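Local coordinates for protein serpin (Taeniopygia guttata, PDB 5HGC) that binds the steroid cortisol and, as a member of the serpin family, probably inhibits serine proteases, at residues V105-F115 with S304-L312. Residues are numbered along the deposited sequence; the frame is centred on the assembly and turned at random.
Sequences VTAALALLRKF and SGITGSPDL. Unlike the reference sequence in segment 105-115: A107 (reference Glu), A108 (reference Lys), A110 (reference Lys).
With chi1 at 177°, the F115 ring swings away from its own backbone N, and I306 turns CG1 away from its carbonyl carbon (chi1 -56°). This sets I306 CG1 over one face of the F115 ring, 3.6 Å from its centroid and almost on the ring normal, a CH-pi contact. The other branch of I306, CG2, meets L111 CD2 at 3.7 Å. One backbone hydrogen bond joins the segments: L112 N gives to I306 O at 2.8 Å, with an N-H...O angle of 162°. L112 is the N-cap residue of helix 113-123, so the bond ties the start of that helix to the short helix 304-307. L112 CD1 lies against G305 O and G308 N. A110 O receives a CA-H...O contact from T307 CA at 3.3 Å. T307 OG1 donates to D311 OD1 (2.7 Å) and accepts from S309 N in an ST turn. L109 splits its branches: CD2 passes the D311 carboxylate, while CD1 packs on L312 CD1 at 3.6 Å. The contact lies at one end of the serpin fold, about 28 Å from the chain centre (centre to centre). Helix 39-52 meets F115 through M48 and L51, and I306 through L49. M167 of strand 167-176 touches L312 and V105, the latter near the end of strand 100-106.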
ATOM      1  N   VAL A 105      -0.659 -20.158 -11.998  1.00 22.94           N
ATOM      2  CA  VAL A 105       0.228 -21.324 -11.763  1.00 26.47           C
ATOM      3  C   VAL A 105       0.315 -22.078 -13.089  1.00 31.70           C
ATOM      4  O   VAL A 105      -0.710 -22.224 -13.810  1.00 32.55           O
ATOM      5  CB  VAL A 105      -0.270 -22.274 -10.633  1.00 25.86           C
ATOM      6  CG1 VAL A 105       0.733 -23.422 -10.326  1.00 26.63           C
ATOM      7  CG2 VAL A 105      -0.478 -21.494  -9.348  1.00 26.08           C
ATOM      8  N   THR A 106       1.527 -22.531 -13.437  1.00 31.44           N
ATOM      9  CA  THR A 106       1.704 -23.355 -14.637  1.00 30.67           C
ATOM     10  C   THR A 106       0.742 -24.540 -14.655  1.00 31.00           C
ATOM     11  O   THR A 106       0.556 -25.227 -13.632  1.00 33.99           O
ATOM     12  CB  THR A 106       3.138 -23.852 -14.803  1.00 30.55           C
ATOM     13  OG1 THR A 106       3.152 -24.835 -15.832  1.00 33.53           O
ATOM     14  CG2 THR A 106       3.683 -24.467 -13.535  1.00 33.11           C
ATOM     15  N   ALA A 107       0.103 -24.735 -15.805  1.00 28.05           N
ATOM     16  CA  ALA A 107      -0.719 -25.916 -16.064  1.00 27.89           C
ATOM     17  C   ALA A 107       0.022 -27.240 -15.772  1.00 26.33           C
ATOM     18  O   ALA A 107      -0.599 -28.242 -15.449  1.00 25.30           O
ATOM     19  CB  ALA A 107      -1.262 -25.869 -17.488  1.00 25.86           C
ATOM     20  N   ALA A 108       1.352 -27.191 -15.814  1.00 26.80           N
ATOM     21  CA  ALA A 108       2.212 -28.331 -15.549  1.00 28.44           C
ATOM     22  C   ALA A 108       2.324 -28.759 -14.064  1.00 28.35           C
ATOM     23  O   ALA A 108       3.122 -29.668 -13.713  1.00 28.82           O
ATOM     24  CB  ALA A 108       3.585 -28.040 -16.121  1.00 28.29           C
ATOM     25  N   LEU A 109       1.592 -28.082 -13.184  1.00 26.90           N
ATOM     26  CA  LEU A 109       1.658 -28.417 -11.769  1.00 29.27           C
ATOM     27  C   LEU A 109       0.272 -28.701 -11.212  1.00 30.28           C
ATOM     28  O   LEU A 109      -0.739 -28.174 -11.719  1.00 29.60           O
ATOM     29  CB  LEU A 109       2.320 -27.301 -10.964  1.00 31.03           C
ATOM     30  CG  LEU A 109       3.844 -27.196 -11.006  1.00 35.53           C
ATOM     31  CD1 LEU A 109       4.240 -25.976 -10.197  1.00 32.07           C
ATOM     32  CD2 LEU A 109       4.607 -28.440 -10.524  1.00 33.43           C
ATOM     33  N   ALA A 110       0.237 -29.515 -10.158  1.00 29.78           N
ATOM     34  CA  ALA A 110      -1.016 -29.889  -9.475  1.00 29.11           C
ATOM     35  C   ALA A 110      -1.426 -28.767  -8.537  1.00 27.94           C
ATOM     36  O   ALA A 110      -0.571 -28.032  -8.044  1.00 26.03           O
ATOM     37  CB  ALA A 110      -0.800 -31.175  -8.684  1.00 27.70           C
ATOM     38  N   LEU A 111      -2.727 -28.660  -8.274  1.00 26.58           N
ATOM     39  CA  LEU A 111      -3.224 -27.881  -7.133  1.00 26.45           C
ATOM     40  C   LEU A 111      -4.091 -28.663  -6.129  1.00 24.14           C
ATOM     41  O   LEU A 111      -4.943 -29.499  -6.523  1.00 26.10           O
ATOM     42  CB  LEU A 111      -3.891 -26.616  -7.621  1.00 29.19           C
ATOM     43  CG  LEU A 111      -2.832 -25.552  -7.454  1.00 33.22           C
ATOM     44  CD1 LEU A 111      -2.495 -24.918  -8.776  1.00 30.42           C
ATOM     45  CD2 LEU A 111      -3.335 -24.569  -6.409  1.00 37.50           C
ATOM     46  N   LEU A 112      -3.840 -28.436  -4.852  1.00 20.60           N
ATOM     47  CA  LEU A 112      -4.601 -29.079  -3.834  1.00 21.16           C
ATOM     48  C   LEU A 112      -5.894 -28.288  -3.577  1.00 20.89           C
ATOM     49  O   LEU A 112      -5.873 -27.050  -3.404  1.00 21.10           O
ATOM     50  CB  LEU A 112      -3.789 -29.177  -2.561  1.00 22.36           C
ATOM     51  CG  LEU A 112      -2.736 -30.247  -2.347  1.00 27.43           C
ATOM     52  CD1 LEU A 112      -2.129 -30.093  -0.967  1.00 28.19           C
ATOM     53  CD2 LEU A 112      -3.294 -31.645  -2.460  1.00 27.02           C
ATOM     54  N   ARG A 113      -7.003 -29.011  -3.507  1.00 18.28           N
ATOM     55  CA  ARG A 113      -8.244 -28.441  -3.092  1.00 18.55           C
ATOM     56  C   ARG A 113      -8.142 -27.741  -1.733  1.00 19.08           C
ATOM     57  O   ARG A 113      -8.779 -26.680  -1.529  1.00 17.95           O
ATOM     58  CB  ARG A 113      -9.314 -29.529  -3.015  1.00 19.67           C
ATOM     59  CG  ARG A 113     -10.658 -29.067  -2.425  1.00 20.31           C
ATOM     60  CD  ARG A 113     -11.329 -28.005  -3.307  1.00 20.27           C
ATOM     61  NE  ARG A 113     -11.743 -28.570  -4.585  1.00 21.32           N
ATOM     62  CZ  ARG A 113     -12.074 -27.872  -5.688  1.00 21.38           C
ATOM     63  NH1 ARG A 113     -12.046 -26.541  -5.689  1.00 17.61           N
ATOM     64  NH2 ARG A 113     -12.425 -28.537  -6.814  1.00 21.18           N
ATOM     65  N   LYS A 114      -7.326 -28.313  -0.826  1.00 18.26           N
ATOM     66  CA  LYS A 114      -7.222 -27.816   0.536  1.00 18.08           C
ATOM     67  C   LYS A 114      -6.671 -26.386   0.450  1.00 20.62           C
ATOM     68  O   LYS A 114      -7.221 -25.476   1.057  1.00 18.92           O
ATOM     69  CB  LYS A 114      -6.299 -28.729   1.320  1.00 19.06           C
ATOM     70  CG  LYS A 114      -5.598 -28.135   2.533  1.00 18.06           C
ATOM     71  CD  LYS A 114      -4.511 -29.113   2.951  1.00 20.05           C
ATOM     72  CE  LYS A 114      -3.922 -28.793   4.330  1.00 21.71           C
ATOM     73  NZ  LYS A 114      -4.951 -28.916   5.424  1.00 18.50           N
ATOM     74  N   PHE A 115      -5.628 -26.180  -0.364  1.00 21.59           N
ATOM     75  CA  PHE A 115      -5.061 -24.844  -0.482  1.00 21.01           C
ATOM     76  C   PHE A 115      -6.038 -23.864  -1.172  1.00 21.75           C
ATOM     77  O   PHE A 115      -6.227 -22.716  -0.721  1.00 19.93           O
ATOM     78  CB  PHE A 115      -3.732 -24.850  -1.223  1.00 19.61           C
ATOM     79  CG  PHE A 115      -3.177 -23.482  -1.415  1.00 18.18           C
ATOM     80  CD1 PHE A 115      -2.611 -22.820  -0.372  1.00 17.86           C
ATOM     81  CD2 PHE A 115      -3.297 -22.831  -2.617  1.00 18.44           C
ATOM     82  CE1 PHE A 115      -2.136 -21.534  -0.520  1.00 18.64           C
ATOM     83  CE2 PHE A 115      -2.814 -21.533  -2.776  1.00 18.85           C
ATOM     84  CZ  PHE A 115      -2.200 -20.886  -1.728  1.00 16.91           C
ATOM     85  N   SER A 304       4.535 -27.333  -0.445  1.00 29.68           N
ATOM     86  CA  SER A 304       3.879 -28.623  -0.637  1.00 31.87           C
ATOM     87  C   SER A 304       2.412 -28.567  -0.244  1.00 32.05           C
ATOM     88  O   SER A 304       1.623 -29.358  -0.759  1.00 33.13           O
ATOM     89  CB  SER A 304       4.615 -29.760   0.081  1.00 34.60           C
ATOM     90  OG  SER A 304       4.572 -29.595   1.493  1.00 37.12           O
ATOM     91  N   GLY A 305       2.057 -27.613   0.634  1.00 29.05           N
ATOM     92  CA  GLY A 305       0.684 -27.277   0.950  1.00 25.99           C
ATOM     93  C   GLY A 305      -0.108 -26.740  -0.217  1.00 25.51           C
ATOM     94  O   GLY A 305      -1.354 -26.721  -0.149  1.00 27.76           O
ATOM     95  N   ILE A 306       0.570 -26.319  -1.295  1.00 24.66           N
ATOM     96  CA  ILE A 306      -0.146 -25.832  -2.538  1.00 22.86           C
ATOM     97  C   ILE A 306      -0.384 -26.942  -3.561  1.00 23.58           C
ATOM     98  O   ILE A 306      -1.499 -27.135  -4.033  1.00 22.69           O
ATOM     99  CB  ILE A 306       0.532 -24.568  -3.169  1.00 23.11           C
ATOM    100  CG1 ILE A 306       0.617 -23.425  -2.093  1.00 24.23           C
ATOM    101  CG2 ILE A 306      -0.184 -24.083  -4.435  1.00 19.06           C
ATOM    102  CD1 ILE A 306       1.437 -22.216  -2.496  1.00 22.91           C
ATOM    103  N   THR A 307       0.671 -27.692  -3.886  1.00 25.07           N
ATOM    104  CA  THR A 307       0.641 -28.651  -5.008  1.00 26.53           C
ATOM    105  C   THR A 307       0.565 -30.083  -4.482  1.00 28.50           C
ATOM    106  O   THR A 307       0.252 -30.991  -5.228  1.00 29.65           O
ATOM    107  CB  THR A 307       1.920 -28.546  -5.881  1.00 24.24           C
ATOM    108  OG1 THR A 307       3.044 -28.923  -5.085  1.00 26.92           O
ATOM    109  CG2 THR A 307       2.135 -27.175  -6.343  1.00 22.09           C
ATOM    110  N   GLY A 308       0.816 -30.268  -3.184  1.00 31.13           N
ATOM    111  CA  GLY A 308       1.056 -31.594  -2.628  1.00 32.37           C
ATOM    112  C   GLY A 308       2.446 -32.193  -2.851  1.00 35.13           C
ATOM    113  O   GLY A 308       2.689 -33.317  -2.406  1.00 38.39           O
ATOM    114  N   SER A 309       3.352 -31.503  -3.561  1.00 34.72           N
ATOM    115  CA  SER A 309       4.734 -32.009  -3.700  1.00 36.07           C
ATOM    116  C   SER A 309       5.673 -30.862  -3.524  1.00 36.74           C
ATOM    117  O   SER A 309       5.255 -29.711  -3.645  1.00 36.99           O
ATOM    118  CB  SER A 309       5.008 -32.677  -5.070  1.00 39.54           C
ATOM    119  OG  SER A 309       3.848 -33.236  -5.685  1.00 37.99           O
ATOM    120  N   PRO A 310       6.960 -31.152  -3.261  1.00 42.47           N
ATOM    121  CA  PRO A 310       7.891 -30.027  -3.139  1.00 45.87           C
ATOM    122  C   PRO A 310       8.463 -29.633  -4.515  1.00 44.90           C
ATOM    123  O   PRO A 310       9.653 -29.766  -4.722  1.00 51.25           O
ATOM    124  CB  PRO A 310       8.977 -30.595  -2.239  1.00 45.39           C
ATOM    125  CG  PRO A 310       9.047 -32.054  -2.649  1.00 48.81           C
ATOM    126  CD  PRO A 310       7.648 -32.450  -3.064  1.00 45.72           C
ATOM    127  N   ASP A 311       7.603 -29.161  -5.420  1.00 39.35           N
ATOM    128  CA  ASP A 311       7.966 -28.837  -6.785  1.00 38.35           C
ATOM    129  C   ASP A 311       7.676 -27.389  -7.177  1.00 40.24           C
ATOM    130  O   ASP A 311       7.857 -27.031  -8.334  1.00 41.55           O
ATOM    131  CB  ASP A 311       7.275 -29.811  -7.783  1.00 43.23           C
ATOM    132  CG  ASP A 311       5.736 -29.944  -7.571  1.00 48.70           C
ATOM    133  OD1 ASP A 311       5.109 -29.135  -6.841  1.00 46.85           O
ATOM    134  OD2 ASP A 311       5.137 -30.874  -8.159  1.00 51.50           O
ATOM    135  N   LEU A 312       7.202 -26.558  -6.246  1.00 39.22           N
ATOM    136  CA  LEU A 312       6.728 -25.212  -6.618  1.00 36.46           C
ATOM    137  C   LEU A 312       7.600 -24.154  -5.974  1.00 35.16           C
ATOM    138  O   LEU A 312       8.178 -24.384  -4.925  1.00 37.15           O
ATOM    139  CB  LEU A 312       5.244 -25.038  -6.239  1.00 35.71           C
ATOM    140  CG  LEU A 312       4.594 -23.657  -6.393  1.00 34.95           C
ATOM    141  CD1 LEU A 312       4.270 -23.255  -7.831  1.00 34.63           C
ATOM    142  CD2 LEU A 312       3.335 -23.595  -5.598  1.00 34.46           C
TER